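Local atomic coordinates of glycerate dehydrogenase/glyoxylate reductase (Thermus thermophilus, PDB entry 2CUK), a protein that probably reduces glyoxylate and hydroxypyruvate with a nicotinamide cofactor, as a member of the D-isomer specific 2-hydroxyacid dehydrogenase family. Residues A[49-61]-A[72-84]. Numbering follows the deposited sequence.
Sequences PTVEDRIDAEVMD and YSVGVDHVDLEAA
His78 shows how one imidazole can join two neighbouring loops, pressed against the turn Thr50–Asp53. Val51 CA sits over the centre of the His78 ring, 3.8 Å from the centroid, in a CH-pi contact, while Val79 CG2 lies off-centre over the opposite face. A chi1 of 51° sets His78 CG between its own backbone N and carbonyl carbon, placing the ring against the turn. His78 ND1 donates to Asp53 O at 3.2 Å, in the carbonyl plane but 16° out of the imidazole plane. Asp53 in turn steadies the turn: its OD2 accepts from Thr50 N and OG1, and its carboxylate also meets Thr6 and Arg7. The chain of Arg54, bent at chi2 and chi3, brings NH1 to 3.7 Å from His78 CB, the guanidinium inclined 47° to the imidazole.

The backbones then pair around Ile55: its N donates to His78 O (2.9 Å) and its O accepts from Asp80 N (3.1 Å), leaving the Ile55 and Val79 side chains side by side. Farther on, the bend of Met60 at chi3 leaves its CE 3.8 Å from Ala83 CB, with SD beside Ala84. Asp56 OD1 accepts from Val59 N and Asp80 OD1 from Ala83 N, N-capping helices 57-62 and 81-85. These equivalent connections follow adjacent strands 46-48 and 68-70 at one edge of the five-stranded parallel sheet, in the family's flavodoxin-like domain.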
loop_
_atom_site.group_PDB
_atom_site.type_symbol
_atom_site.label_atom_id
_atom_site.label_comp_id
_atom_site.label_asym_id
_atom_site.label_seq_id
_atom_site.Cartn_x
_atom_site.Cartn_y
_atom_site.Cartn_z
ATOM N N PRO A 49 29.130 -6.237 9.131
ATOM C CA PRO A 49 28.771 -6.768 7.816
ATOM C C PRO A 49 27.278 -6.692 7.539
ATOM O O PRO A 49 26.500 -6.257 8.393
ATOM C CB PRO A 49 29.246 -8.207 7.906
ATOM C CG PRO A 49 28.819 -8.564 9.305
ATOM C CD PRO A 49 29.176 -7.322 10.130
ATOM N N THR A 50 26.898 -7.123 6.336
ATOM C CA THR A 50 25.505 -7.159 5.901
ATOM C C THR A 50 25.201 -8.592 5.478
ATOM O O THR A 50 26.096 -9.440 5.464
ATOM C CB THR A 50 25.239 -6.228 4.687
ATOM O OG1 THR A 50 25.998 -6.678 3.557
ATOM C CG2 THR A 50 25.614 -4.792 5.014
ATOM N N VAL A 51 23.944 -8.862 5.139
ATOM C CA VAL A 51 23.541 -10.198 4.712
ATOM C C VAL A 51 24.235 -10.630 3.418
ATOM O O VAL A 51 24.248 -11.816 3.085
ATOM C CB VAL A 51 22.007 -10.284 4.495
ATOM C CG1 VAL A 51 21.283 -10.101 5.823
ATOM C CG2 VAL A 51 21.559 -9.224 3.494
ATOM N N GLU A 52 24.813 -9.670 2.700
ATOM C CA GLU A 52 25.499 -9.951 1.437
ATOM C C GLU A 52 26.967 -10.340 1.623
ATOM O O GLU A 52 27.657 -10.639 0.647
ATOM C CB GLU A 52 25.430 -8.729 0.513
ATOM C CG GLU A 52 24.023 -8.305 0.112
ATOM C CD GLU A 52 23.424 -9.184 -0.969
ATOM O OE1 GLU A 52 23.467 -10.424 -0.825
ATOM O OE2 GLU A 52 22.900 -8.633 -1.961
ATOM N N ASP A 53 27.443 -10.328 2.865
ATOM C CA ASP A 53 28.835 -10.670 3.156
ATOM C C ASP A 53 28.937 -12.006 3.881
ATOM O O ASP A 53 28.363 -12.180 4.958
ATOM C CB ASP A 53 29.479 -9.590 4.028
ATOM C CG ASP A 53 29.317 -8.196 3.455
ATOM O OD1 ASP A 53 29.866 -7.924 2.365
ATOM O OD2 ASP A 53 28.637 -7.370 4.104
ATOM N N ARG A 54 29.674 -12.944 3.296
ATOM C CA ARG A 54 29.880 -14.250 3.880
ATOM C C ARG A 54 30.991 -14.177 4.909
ATOM O O ARG A 54 32.169 -14.098 4.587
ATOM C CB ARG A 54 30.269 -15.217 2.760
ATOM C CG ARG A 54 30.211 -16.677 3.209
ATOM C CD ARG A 54 29.034 -16.943 4.154
ATOM N NE ARG A 54 28.228 -18.068 3.669
ATOM C CZ ARG A 54 26.977 -17.797 3.252
ATOM N NH1 ARG A 54 26.523 -16.556 3.279
ATOM N NH2 ARG A 54 26.197 -18.788 2.815
ATOM N N ILE A 55 30.652 -14.193 6.193
ATOM C CA ILE A 55 31.656 -14.118 7.246
ATOM C C ILE A 55 31.943 -15.519 7.783
ATOM O O ILE A 55 31.354 -15.953 8.776
ATOM C CB ILE A 55 31.177 -13.207 8.398
ATOM C CG1 ILE A 55 30.712 -11.858 7.835
ATOM C CG2 ILE A 55 32.303 -12.989 9.395
ATOM C CD1 ILE A 55 31.769 -11.112 7.027
ATOM N N ASP A 56 32.850 -16.224 7.109
ATOM C CA ASP A 56 33.221 -17.582 7.495
ATOM C C ASP A 56 34.535 -17.634 8.271
ATOM O O ASP A 56 35.111 -16.600 8.611
ATOM C CB ASP A 56 33.328 -18.471 6.252
ATOM C CG ASP A 56 34.209 -17.866 5.174
ATOM O OD1 ASP A 56 35.145 -17.113 5.515
ATOM O OD2 ASP A 56 33.969 -18.154 3.983
ATOM N N ALA A 57 35.005 -18.850 8.542
ATOM C CA ALA A 57 36.247 -19.050 9.281
ATOM C C ALA A 57 37.433 -18.365 8.605
ATOM O O ALA A 57 38.270 -17.756 9.274
ATOM C CB ALA A 57 36.527 -20.541 9.437
ATOM N N GLU A 58 37.505 -18.461 7.281
ATOM C CA GLU A 58 38.604 -17.847 6.542
ATOM C C GLU A 58 38.701 -16.357 6.850
ATOM O O GLU A 58 39.774 -15.853 7.175
ATOM C CB GLU A 58 38.419 -18.041 5.034
ATOM C CG GLU A 58 39.664 -17.701 4.227
ATOM C CD GLU A 58 39.435 -17.766 2.729
ATOM O OE1 GLU A 58 38.614 -18.597 2.281
ATOM O OE2 GLU A 58 40.088 -16.991 1.998
ATOM N N VAL A 59 37.577 -15.654 6.742
ATOM C CA VAL A 59 37.548 -14.220 7.013
ATOM C C VAL A 59 38.006 -13.944 8.441
ATOM O O VAL A 59 38.757 -13.000 8.695
ATOM C CB VAL A 59 36.123 -13.640 6.833
ATOM C CG1 VAL A 59 36.132 -12.142 7.110
ATOM C CG2 VAL A 59 35.622 -13.916 5.425
ATOM N N MET A 60 37.543 -14.773 9.371
ATOM C CA MET A 60 37.899 -14.623 10.774
ATOM C C MET A 60 39.395 -14.828 11.004
ATOM O O MET A 60 40.032 -14.043 11.709
ATOM C CB MET A 60 37.085 -15.599 11.627
ATOM C CG MET A 60 35.629 -15.187 11.784
ATOM S SD MET A 60 34.637 -16.362 12.715
ATOM C CE MET A 60 33.217 -16.545 11.637
ATOM N N ASP A 61 39.954 -15.878 10.410
ATOM C CA ASP A 61 41.383 -16.146 10.560
ATOM C C ASP A 61 42.185 -15.015 9.924
ATOM O O ASP A 61 43.203 -14.584 10.462
ATOM C CB ASP A 61 41.759 -17.475 9.898
ATOM C CG ASP A 61 41.103 -18.662 10.568
ATOM O OD1 ASP A 61 41.157 -18.748 11.815
ATOM O OD2 ASP A 61 40.541 -19.514 9.847
ATOM N N TYR A 72 24.675 -5.980 10.787
ATOM C CA TYR A 72 23.731 -4.944 10.410
ATOM C C TYR A 72 22.545 -5.720 9.839
ATOM O O TYR A 72 22.283 -5.680 8.638
ATOM C CB TYR A 72 24.341 -4.026 9.339
ATOM C CG TYR A 72 23.462 -2.851 8.954
ATOM C CD1 TYR A 72 23.227 -1.807 9.848
ATOM C CD2 TYR A 72 22.843 -2.800 7.704
ATOM C CE1 TYR A 72 22.393 -0.737 9.509
ATOM C CE2 TYR A 72 22.000 -1.737 7.353
ATOM C CZ TYR A 72 21.780 -0.713 8.258
ATOM O OH TYR A 72 20.938 0.325 7.919
ATOM N N SER A 73 21.857 -6.449 10.716
ATOM C CA SER A 73 20.703 -7.264 10.345
ATOM C C SER A 73 20.227 -8.064 11.556
ATOM O O SER A 73 20.931 -8.146 12.565
ATOM C CB SER A 73 21.075 -8.235 9.221
ATOM O OG SER A 73 22.146 -9.088 9.608
ATOM N N VAL A 74 19.029 -8.637 11.460
ATOM C CA VAL A 74 18.484 -9.452 12.540
ATOM C C VAL A 74 18.934 -10.896 12.318
ATOM O O VAL A 74 19.283 -11.603 13.264
ATOM C CB VAL A 74 16.930 -9.388 12.591
ATOM C CG1 VAL A 74 16.333 -9.789 11.250
ATOM C CG2 VAL A 74 16.413 -10.307 13.693
ATOM N N GLY A 75 18.936 -11.323 11.059
ATOM C CA GLY A 75 19.367 -12.671 10.739
ATOM C C GLY A 75 20.882 -12.759 10.749
ATOM O O GLY A 75 21.563 -11.755 10.527
ATOM N N VAL A 76 21.415 -13.951 11.006
ATOM C CA VAL A 76 22.861 -14.152 11.045
ATOM C C VAL A 76 23.308 -15.450 10.367
ATOM O O VAL A 76 24.368 -15.992 10.688
ATOM C CB VAL A 76 23.370 -14.166 12.501
ATOM C CG1 VAL A 76 23.140 -12.808 13.146
ATOM C CG2 VAL A 76 22.654 -15.255 13.290
ATOM N N ASP A 77 22.509 -15.940 9.423
ATOM C CA ASP A 77 22.832 -17.182 8.723
ATOM C C ASP A 77 24.067 -17.068 7.836
ATOM O O ASP A 77 24.601 -18.075 7.373
ATOM C CB ASP A 77 21.645 -17.632 7.870
ATOM C CG ASP A 77 20.349 -17.687 8.654
ATOM O OD1 ASP A 77 19.804 -16.608 8.979
ATOM O OD2 ASP A 77 19.881 -18.805 8.954
ATOM N N HIS A 78 24.519 -15.841 7.600
ATOM C CA HIS A 78 25.684 -15.601 6.753
ATOM C C HIS A 78 26.982 -15.565 7.552
ATOM O O HIS A 78 28.055 -15.305 7.002
ATOM C CB HIS A 78 25.510 -14.282 6.004
ATOM C CG HIS A 78 25.153 -13.134 6.894
ATOM N ND1 HIS A 78 26.030 -12.112 7.182
ATOM C CD2 HIS A 78 24.019 -12.862 7.583
ATOM C CE1 HIS A 78 25.453 -11.260 8.009
ATOM N NE2 HIS A 78 24.233 -11.692 8.269
ATOM N N VAL A 79 26.875 -15.827 8.849
ATOM C CA VAL A 79 28.034 -15.821 9.730
ATOM C C VAL A 79 28.215 -17.171 10.419
ATOM O O VAL A 79 27.298 -17.671 11.071
ATOM C CB VAL A 79 27.892 -14.730 10.816
ATOM C CG1 VAL A 79 29.105 -14.746 11.740
ATOM C CG2 VAL A 79 27.733 -13.361 10.159
ATOM N N ASP A 80 29.394 -17.765 10.261
ATOM C CA ASP A 80 29.686 -19.046 10.901
ATOM C C ASP A 80 29.827 -18.737 12.389
ATOM O O ASP A 80 30.902 -18.363 12.850
ATOM C CB ASP A 80 30.996 -19.629 10.366
ATOM C CG ASP A 80 31.266 -21.032 10.887
ATOM O OD1 ASP A 80 30.948 -21.307 12.062
ATOM O OD2 ASP A 80 31.812 -21.859 10.125
ATOM N N LEU A 81 28.735 -18.888 13.129
ATOM C CA LEU A 81 28.729 -18.587 14.556
ATOM C C LEU A 81 29.694 -19.436 15.376
ATOM O O LEU A 81 30.382 -18.923 16.260
ATOM C CB LEU A 81 27.310 -18.732 15.113
ATOM C CG LEU A 81 26.218 -17.895 14.435
ATOM C CD1 LEU A 81 24.886 -18.155 15.120
ATOM C CD2 LEU A 81 26.571 -16.417 14.500
ATOM N N GLU A 82 29.747 -20.731 15.087
ATOM C CA GLU A 82 30.635 -21.626 15.820
ATOM C C GLU A 82 32.099 -21.298 15.550
ATOM O O GLU A 82 32.946 -21.432 16.434
ATOM C CB GLU A 82 30.338 -23.084 15.458
ATOM C CG GLU A 82 28.925 -23.524 15.817
ATOM C CD GLU A 82 28.547 -23.162 17.246
ATOM O OE1 GLU A 82 29.277 -23.558 18.178
ATOM O OE2 GLU A 82 27.516 -22.480 17.437
ATOM N N ALA A 83 32.396 -20.860 14.332
ATOM C CA ALA A 83 33.763 -20.499 13.980
ATOM C C ALA A 83 34.181 -19.294 14.815
ATOM O O ALA A 83 35.311 -19.217 15.294
ATOM C CB ALA A 83 33.855 -20.166 12.501
ATOM N N ALA A 84 33.258 -18.355 14.989
ATOM C CA ALA A 84 33.529 -17.157 15.774
ATOM C C ALA A 84 33.696 -17.525 17.246
ATOM O O ALA A 84 34.608 -17.045 17.918
ATOM C CB ALA A 84 32.389 -16.156 15.607
HETATM O O HOH W 1 22.183 -6.744 6.138
HETATM O O HOH W 2 33.019 -21.555 7.691
#